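Local coordinates for putative immunoglobulin A1 protease (Bacteroides ovatus, PDB 3N6Z), which is of unproven function but probably acts as a hydrolase, perhaps a protease that cleaves immunoglobulin A1, at residues S47-I52 against Y72-A77; I100-D105 against G128-V133. One frame throughout, in Å; residues are numbered along the deposited sequence. Where two conformers were deposited one is given.

Contacts 1 and 2 join neighbouring strands of one wall of a parallel beta-helix, with strands 50-52, 71-75, 100-105 and 125-131 following one another across it near its N-terminal end. Their centres lie about 10 Å apart, and they meet where strand 71-75 pairs with strand 100-105. There F73 N probably hydrogen-bonds D101 O at 2.9 Å, and L75 N probably does the same with D103 O at 3.0 Å. Y72 CD2 packs 3.4 Å from D101 CB on one face, while F73 and L75 meet F102 on the other. Contact 1 lies farther from the chain centre, and neither contact includes a known ligand or catalytic site.

Contact 1: S47-I52 against Y72-A77; sequences SKPYMI and YFQLGA
M51 and Q74 both carry CG anti to the backbone N (chi1 -171° and -169°) and run side by side, pointing the same way, on one face of the first parallel strand pair of a beta-helix. Q74 continues extended, whereas M51, a selenomethionine, bends beyond CG; in one of its two conformers this sets CE 3.8 Å from Q74 NE2 and SE 3.7 Å from Q74 O. P49 flanks Q74 as well, its ring atom CG 3.7 Å from Q74 OE1, so the glutamine lies alongside both the P49 ring and the M51 selenoether, which come from the same neighbouring segment.

On the other face Y50, I52, F73 and L75 form a buried apolar layer against helix 61-64 and strands 100-105 and 107-110. The Y50 and F73 rings are set obliquely, with Y50 CB 3.8 Å from F73 CD2. I52 CG2 meets L75 CD2 at 3.8 Å, and I52 CD1 reaches back to F73 CB. F39 stacks on the Y50 ring.

Backbone bonds alternate between the strands: Y50 N to Y72 O, Q74 N to Y50 O and I52 N to Q74 O. Past the strand end, G76 N makes a nearly straight 2.9 Å bond (176°) to I52 O.

Contact 2: I100-D105 against G128-V133; sequences IDFDGD and GDCRNV
R131 reaches across from one strand of this parallel beta-helix wall to its neighbour and binds D101 through the end of its guanidinium, NH1 and NH2 both converging on D101 OD1. The carboxylate is turned 65° against the guanidinium plane. NH2 uses the syn lone pair of OD1 at 2.9 Å, while NH1 comes from above the carboxylate plane at 3.1 Å; a weak bond from NH1 to OD2 adds to the salt bridge.

D103 meets the same guanidinium differently, its carboxylate stacked only 20° off parallel and its CB 3.8 Å above the centre of one face. No N-H points at D103 OD2, although a water joins this oxygen to R131 NH2. D103 OD2 and R131 NE, 4.1 Å apart, probably attract through charge alone. D103 and R131 each have a second conformer. D103 OD1 is gripped from opposite faces of its plane, by N132 ND2 at 3.0 Å and by D105 N, the latter closing an Asx turn. A water also bridges D101 OD2 and D129 OD1, which probably eases the repulsion between the two like charges, and R167 makes a salt bridge with D129 OD2.

Facing away from these polar groups, F102 crosses V133 at about a right angle, with V133 CB at the ring's edge. C130, whose SG stands anti to its backbone N (chi1 177°), meets the ring obliquely. Four backbone bonds tie the strands together, from D129 N to I100 O through to G104 N, which donates to R131 O at 2.9 Å.

Contact 1: S47-I52 against Y72-A77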
ATOM      1  N   SER A  47      10.933 -14.745 -18.331  1.00 10.95           N
ATOM      2  CA  SER A  47      12.145 -14.447 -19.112  1.00 11.98           C
ATOM      3  C   SER A  47      11.955 -13.275 -20.074  1.00 10.87           C
ATOM      4  O   SER A  47      12.950 -12.676 -20.492  1.00 11.90           O
ATOM      5  CB  SER A  47      12.612 -15.689 -19.885  1.00 15.17           C
ATOM      6  OG  SER A  47      11.681 -16.098 -20.846  1.00 19.16           O
ATOM      7  N   LYS A  48      10.707 -12.989 -20.483  1.00  9.04           N
ATOM      8  CA  LYS A  48      10.404 -11.904 -21.434  1.00  8.61           C
ATOM      9  C   LYS A  48       9.210 -11.074 -20.912  1.00  8.51           C
ATOM     10  O   LYS A  48       8.113 -11.134 -21.462  1.00  9.79           O
ATOM     11  CB  LYS A  48      10.131 -12.451 -22.830  1.00 10.72           C
ATOM     12  CG  LYS A  48      11.229 -13.366 -23.382  1.00 11.57           C
ATOM     13  CD  LYS A  48      10.940 -13.830 -24.815  1.00 11.98           C
ATOM     14  CE  LYS A  48      11.577 -12.943 -25.814  1.00 14.13           C
ATOM     15  NZ  LYS A  48      11.322 -13.410 -27.228  1.00 13.60           N
ATOM     16  N   PRO A  49       9.421 -10.317 -19.823  1.00  8.66           N
ATOM     17  CA  PRO A  49       8.290  -9.517 -19.314  1.00  9.05           C
ATOM     18  C   PRO A  49       7.867  -8.468 -20.336  1.00  9.21           C
ATOM     19  O   PRO A  49       8.683  -7.990 -21.117  1.00  9.08           O
ATOM     20  CB  PRO A  49       8.865  -8.859 -18.049  1.00  9.06           C
ATOM     21  CG  PRO A  49      10.359  -8.898 -18.275  1.00 12.00           C
ATOM     22  CD  PRO A  49      10.627 -10.153 -18.991  1.00  9.53           C
ATOM     23  N   TYR A  50       6.582  -8.138 -20.364  1.00  8.48           N
ATOM     24  CA  TYR A  50       6.132  -7.016 -21.174  1.00  8.21           C
ATOM     25  C   TYR A  50       6.779  -5.727 -20.647  1.00  8.46           C
ATOM     26  O   TYR A  50       6.621  -5.357 -19.477  1.00  9.41           O
ATOM     27  CB  TYR A  50       4.630  -6.887 -21.110  1.00  8.04           C
ATOM     28  CG  TYR A  50       3.848  -7.946 -21.859  1.00  8.15           C
ATOM     29  CD1 TYR A  50       4.054  -8.185 -23.226  1.00  9.04           C
ATOM     30  CD2 TYR A  50       2.847  -8.689 -21.219  1.00  8.67           C
ATOM     31  CE1 TYR A  50       3.276  -9.104 -23.909  1.00  9.36           C
ATOM     32  CE2 TYR A  50       2.081  -9.617 -21.905  1.00  8.67           C
ATOM     33  CZ  TYR A  50       2.294  -9.824 -23.238  1.00  8.91           C
ATOM     34  OH  TYR A  50       1.531 -10.729 -23.925  1.00 10.77           O
HETATM   35  N   MSE A  51       7.525  -5.063 -21.532  1.00  8.45           N
HETATM   36  CA  MSE A  51       8.335  -3.895 -21.191  0.70  7.83           C
HETATM   37  C   MSE A  51       7.566  -2.613 -21.537  1.00  8.34           C
HETATM   38  O   MSE A  51       7.150  -2.437 -22.705  1.00 10.00           O
HETATM   39  CB  MSE A  51       9.684  -3.969 -21.921  0.70  9.43           C
HETATM   40  CG  MSE A  51      10.692  -2.931 -21.485  0.70  9.31           C
HETATM   41 SE   MSE A  51      11.314  -3.118 -19.685  0.52  8.40          SE
HETATM   42  CE  MSE A  51      12.462  -4.663 -19.978  0.70 14.24           C
ATOM     43  N   ILE A  52       7.393  -1.761 -20.517  1.00  8.41           N
ATOM     44  CA  ILE A  52       6.533  -0.592 -20.580  1.00  7.79           C
ATOM     45  C   ILE A  52       7.399   0.671 -20.582  1.00  8.60           C
ATOM     46  O   ILE A  52       8.169   0.908 -19.640  1.00  9.14           O
ATOM     47  CB  ILE A  52       5.585  -0.566 -19.388  1.00  8.50           C
ATOM     48  CG1 ILE A  52       4.658  -1.796 -19.403  1.00  8.45           C
ATOM     49  CG2 ILE A  52       4.786   0.765 -19.301  1.00  9.31           C
ATOM     50  CD1 ILE A  52       4.089  -2.129 -17.998  1.00  9.73           C
ATOM     51  N   TYR A  72       3.690 -11.184 -16.542  1.00  7.62           N
ATOM     52  CA  TYR A  72       4.859 -10.438 -16.074  1.00  7.03           C
ATOM     53  C   TYR A  72       5.011  -9.135 -16.865  1.00  7.79           C
ATOM     54  O   TYR A  72       5.001  -9.143 -18.112  1.00  7.72           O
ATOM     55  CB  TYR A  72       6.153 -11.244 -16.238  1.00  7.07           C
ATOM     56  CG  TYR A  72       6.264 -12.454 -15.332  1.00  9.16           C
ATOM     57  CD1 TYR A  72       5.439 -13.572 -15.499  1.00 10.97           C
ATOM     58  CD2 TYR A  72       7.180 -12.469 -14.303  1.00 11.75           C
ATOM     59  CE1 TYR A  72       5.563 -14.679 -14.675  1.00 13.61           C
ATOM     60  CE2 TYR A  72       7.305 -13.567 -13.482  1.00 11.24           C
ATOM     61  CZ  TYR A  72       6.487 -14.651 -13.640  1.00 11.81           C
ATOM     62  OH  TYR A  72       6.646 -15.763 -12.799  1.00 16.07           O
ATOM     63  N   PHE A  73       5.243  -8.064 -16.125  1.00  7.79           N
ATOM     64  CA  PHE A  73       5.426  -6.720 -16.642  1.00  7.41           C
ATOM     65  C   PHE A  73       6.646  -6.094 -15.983  1.00  7.47           C
ATOM     66  O   PHE A  73       6.929  -6.322 -14.790  1.00  8.37           O
ATOM     67  CB  PHE A  73       4.228  -5.826 -16.336  1.00  7.83           C
ATOM     68  CG  PHE A  73       2.917  -6.314 -16.874  1.00  7.95           C
ATOM     69  CD1 PHE A  73       2.102  -7.149 -16.124  1.00  8.49           C
ATOM     70  CD2 PHE A  73       2.488  -5.940 -18.144  1.00  7.94           C
ATOM     71  CE1 PHE A  73       0.884  -7.559 -16.585  1.00  9.03           C
ATOM     72  CE2 PHE A  73       1.257  -6.364 -18.613  1.00  8.27           C
ATOM     73  CZ  PHE A  73       0.461  -7.175 -17.841  1.00  8.10           C
ATOM     74  N   GLN A  74       7.291  -5.193 -16.716  1.00  8.25           N
ATOM     75  CA  GLN A  74       8.433  -4.432 -16.203  1.00  7.31           C
ATOM     76  C   GLN A  74       8.411  -3.016 -16.770  1.00  7.82           C
ATOM     77  O   GLN A  74       8.105  -2.830 -17.945  1.00  8.64           O
ATOM     78  CB  GLN A  74       9.729  -5.145 -16.562  1.00  8.82           C
ATOM     79  CG  GLN A  74      10.956  -4.586 -15.865  1.00  9.34           C
ATOM     80  CD  GLN A  74      12.152  -5.519 -15.969  1.00 12.70           C
ATOM     81  OE1 GLN A  74      12.035  -6.763 -15.775  1.00 14.88           O
ATOM     82  NE2 GLN A  74      13.306  -4.948 -16.248  1.00 15.81           N
ATOM     83  N   LEU A  75       8.728  -2.041 -15.932  1.00  8.31           N
ATOM     84  CA  LEU A  75       8.948  -0.680 -16.440  1.00  8.04           C
ATOM     85  C   LEU A  75      10.369  -0.536 -16.944  1.00  8.77           C
ATOM     86  O   LEU A  75      11.314  -0.941 -16.246  1.00  9.89           O
ATOM     87  CB  LEU A  75       8.719   0.382 -15.364  1.00  8.17           C
ATOM     88  CG  LEU A  75       7.311   0.429 -14.733  1.00  7.40           C
ATOM     89  CD1 LEU A  75       7.245   1.584 -13.721  1.00  9.95           C
ATOM     90  CD2 LEU A  75       6.246   0.614 -15.838  1.00 10.35           C
ATOM     91  N   GLY A  76      10.508   0.090 -18.102  1.00  8.61           N
ATOM     92  CA  GLY A  76      11.826   0.439 -18.676  1.00  9.54           C
ATOM     93  C   GLY A  76      12.128   1.922 -18.640  1.00 10.61           C
ATOM     94  O   GLY A  76      13.189   2.345 -19.120  1.00 12.63           O
ATOM     95  N   ALA A  77      11.224   2.697 -18.055  1.00  9.81           N
ATOM     96  CA  ALA A  77      11.323   4.159 -17.923  1.00  9.28           C
ATOM     97  C   ALA A  77      10.338   4.593 -16.847  1.00  9.36           C
ATOM     98  O   ALA A  77       9.392   3.870 -16.521  1.00  9.73           O
ATOM     99  CB  ALA A  77      10.964   4.844 -19.261  1.00 12.27           C
TER

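Contact 2: I100-D105 against G128-V133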
ATOM      1  N   ILE A 100      -0.451 -11.248 -11.354  1.00  7.31           N
ATOM      2  CA  ILE A 100       0.468 -10.270 -11.939  1.00  7.48           C
ATOM      3  C   ILE A 100       1.798 -10.256 -11.213  1.00  7.22           C
ATOM      4  O   ILE A 100       1.859 -10.322  -9.982  1.00  8.65           O
ATOM      5  CB  ILE A 100      -0.142  -8.839 -11.908  1.00  7.81           C
ATOM      6  CG1 ILE A 100      -1.415  -8.767 -12.748  1.00  7.77           C
ATOM      7  CG2 ILE A 100       0.892  -7.781 -12.356  1.00  9.03           C
ATOM      8  CD1 ILE A 100      -2.248  -7.492 -12.530  1.00  8.91           C
ATOM      9  N   ASP A 101       2.872 -10.238 -11.991  1.00  7.56           N
ATOM     10  CA  ASP A 101       4.223  -9.943 -11.514  1.00  8.04           C
ATOM     11  C   ASP A 101       4.619  -8.617 -12.145  1.00  7.58           C
ATOM     12  O   ASP A 101       4.699  -8.513 -13.348  1.00  8.26           O
ATOM     13  CB  ASP A 101       5.226 -11.049 -11.880  1.00  8.68           C
ATOM     14  CG  ASP A 101       6.550 -10.844 -11.210  1.00 10.08           C
ATOM     15  OD1 ASP A 101       7.346 -10.056 -11.745  1.00 12.45           O
ATOM     16  OD2 ASP A 101       6.779 -11.435 -10.137  1.00 13.65           O
ATOM     17  N   PHE A 102       4.872  -7.618 -11.306  1.00  7.53           N
ATOM     18  CA  PHE A 102       5.200  -6.276 -11.755  1.00  7.32           C
ATOM     19  C   PHE A 102       6.516  -5.827 -11.122  1.00  7.79           C
ATOM     20  O   PHE A 102       6.646  -5.809  -9.898  1.00  8.44           O
ATOM     21  CB  PHE A 102       4.069  -5.305 -11.371  1.00  7.52           C
ATOM     22  CG  PHE A 102       4.222  -3.922 -11.975  1.00  6.94           C
ATOM     23  CD1 PHE A 102       4.998  -2.962 -11.362  1.00  8.83           C
ATOM     24  CD2 PHE A 102       3.619  -3.618 -13.186  1.00  7.10           C
ATOM     25  CE1 PHE A 102       5.150  -1.700 -11.909  1.00  9.63           C
ATOM     26  CE2 PHE A 102       3.776  -2.393 -13.759  1.00  8.09           C
ATOM     27  CZ  PHE A 102       4.533  -1.420 -13.101  1.00  9.06           C
ATOM     28  N   ASP A 103       7.480  -5.487 -11.966  1.00  7.26           N
ATOM     29  CA  ASP A 103       8.765  -4.958 -11.518  0.60  8.25           C
ATOM     30  C   ASP A 103       8.939  -3.561 -12.098  1.00  7.60           C
ATOM     31  O   ASP A 103       9.087  -3.399 -13.301  1.00  8.42           O
ATOM     32  CB  ASP A 103       9.902  -5.885 -11.969  0.60  8.75           C
ATOM     33  CG  ASP A 103      11.266  -5.432 -11.487  0.60 11.03           C
ATOM     34  OD1 ASP A 103      11.357  -4.501 -10.647  0.60  9.53           O
ATOM     35  OD2 ASP A 103      12.255  -6.058 -11.944  0.60 14.76           O
ATOM     36  N   GLY A 104       8.934  -2.556 -11.243  1.00  7.64           N
ATOM     37  CA  GLY A 104       9.149  -1.196 -11.690  1.00  7.57           C
ATOM     38  C   GLY A 104      10.594  -0.902 -12.061  1.00  8.16           C
ATOM     39  O   GLY A 104      10.875   0.152 -12.603  1.00  9.33           O
ATOM     40  N   ASP A 105      11.509  -1.792 -11.672  1.00  8.69           N
ATOM     41  CA  ASP A 105      12.944  -1.613 -11.933  1.00  8.04           C
ATOM     42  C   ASP A 105      13.432  -0.230 -11.479  1.00  8.99           C
ATOM     43  O   ASP A 105      14.244   0.403 -12.165  1.00 10.38           O
ATOM     44  CB  ASP A 105      13.296  -1.885 -13.401  1.00  9.53           C
ATOM     45  CG  ASP A 105      14.802  -2.033 -13.629  1.00 12.67           C
ATOM     46  OD1 ASP A 105      15.516  -2.486 -12.700  1.00 15.19           O
ATOM     47  OD2 ASP A 105      15.246  -1.720 -14.741  1.00 14.57           O
ATOM     48  N   GLY A 128       0.134 -12.100  -6.610  1.00  7.61           N
ATOM     49  CA  GLY A 128       1.489 -12.035  -7.172  1.00  8.30           C
ATOM     50  C   GLY A 128       2.345 -11.038  -6.447  1.00  8.47           C
ATOM     51  O   GLY A 128       2.308 -10.958  -5.215  1.00  8.52           O
ATOM     52  N   ASP A 129       3.131 -10.292  -7.215  1.00  7.72           N
ATOM     53  CA  ASP A 129       4.175  -9.442  -6.651  1.00  7.84           C
ATOM     54  C   ASP A 129       4.215  -8.089  -7.357  1.00  8.40           C
ATOM     55  O   ASP A 129       4.105  -8.023  -8.598  1.00  8.35           O
ATOM     56  CB  ASP A 129       5.570 -10.082  -6.797  1.00  8.41           C
ATOM     57  CG  ASP A 129       5.775 -11.283  -5.902  1.00  9.64           C
ATOM     58  OD1 ASP A 129       5.395 -12.406  -6.293  1.00 11.74           O
ATOM     59  OD2 ASP A 129       6.254 -11.054  -4.776  1.00 11.07           O
ATOM     60  N   CYS A 130       4.446  -7.037  -6.589  1.00  7.81           N
ATOM     61  CA  CYS A 130       4.808  -5.744  -7.125  1.00  7.11           C
ATOM     62  C   CYS A 130       6.061  -5.307  -6.382  1.00  6.54           C
ATOM     63  O   CYS A 130       6.070  -5.278  -5.133  1.00  8.41           O
ATOM     64  CB  CYS A 130       3.678  -4.749  -6.914  1.00  7.53           C
ATOM     65  SG  CYS A 130       4.047  -3.068  -7.469  1.00  9.21           S
ATOM     66  N   ARG A 131       7.102  -4.938  -7.120  1.00  7.22           N
ATOM     67  CA  ARG A 131       8.354  -4.536  -6.515  0.50  7.50           C
ATOM     68  C   ARG A 131       8.992  -3.386  -7.259  1.00  7.60           C
ATOM     69  O   ARG A 131       8.810  -3.225  -8.473  1.00  8.45           O
ATOM     70  CB  ARG A 131       9.336  -5.712  -6.432  0.50  8.16           C
ATOM     71  CG  ARG A 131       9.730  -6.314  -7.788  0.50  7.82           C
ATOM     72  CD  ARG A 131      10.568  -7.622  -7.623  0.50 11.19           C
ATOM     73  NE  ARG A 131      10.745  -8.348  -8.882  0.50 12.70           N
ATOM     74  CZ  ARG A 131       9.743  -8.913  -9.552  0.50 15.42           C
ATOM     75  NH1 ARG A 131       8.497  -8.766  -9.124  0.50 16.21           N
ATOM     76  NH2 ARG A 131       9.972  -9.552 -10.698  0.50 16.13           N
ATOM     77  N   ASN A 132       9.789  -2.630  -6.524  1.00  7.67           N
ATOM     78  CA  ASN A 132      10.677  -1.638  -7.108  1.00  8.21           C
ATOM     79  C   ASN A 132       9.972  -0.563  -7.946  1.00  7.09           C
ATOM     80  O   ASN A 132      10.482  -0.166  -8.995  1.00  7.88           O
ATOM     81  CB  ASN A 132      11.795  -2.298  -7.935  1.00  9.17           C
ATOM     82  CG  ASN A 132      12.461  -3.458  -7.218  1.00 10.22           C
ATOM     83  OD1 ASN A 132      12.812  -3.338  -6.050  1.00 10.99           O
ATOM     84  ND2 ASN A 132      12.638  -4.585  -7.925  1.00 13.42           N
ATOM     85  N   VAL A 133       8.828  -0.063  -7.464  1.00  7.51           N
ATOM     86  CA  VAL A 133       8.147   1.056  -8.124  1.00  7.57           C
ATOM     87  C   VAL A 133       7.727   2.107  -7.100  1.00  7.64           C
ATOM     88  O   VAL A 133       7.297   1.771  -5.992  1.00  8.31           O
ATOM     89  CB  VAL A 133       6.945   0.579  -8.991  1.00  7.39           C
ATOM     90  CG1 VAL A 133       5.785   0.025  -8.132  1.00  9.88           C
ATOM     91  CG2 VAL A 133       6.445   1.689  -9.920  1.00 10.34           C
TER
HETATM   92  O   HOH W   1       4.889 -12.822  -8.830  1.00 15.17           O
HETATM   93  O   HOH W   2      12.031  -8.841 -12.192  1.00 23.04           O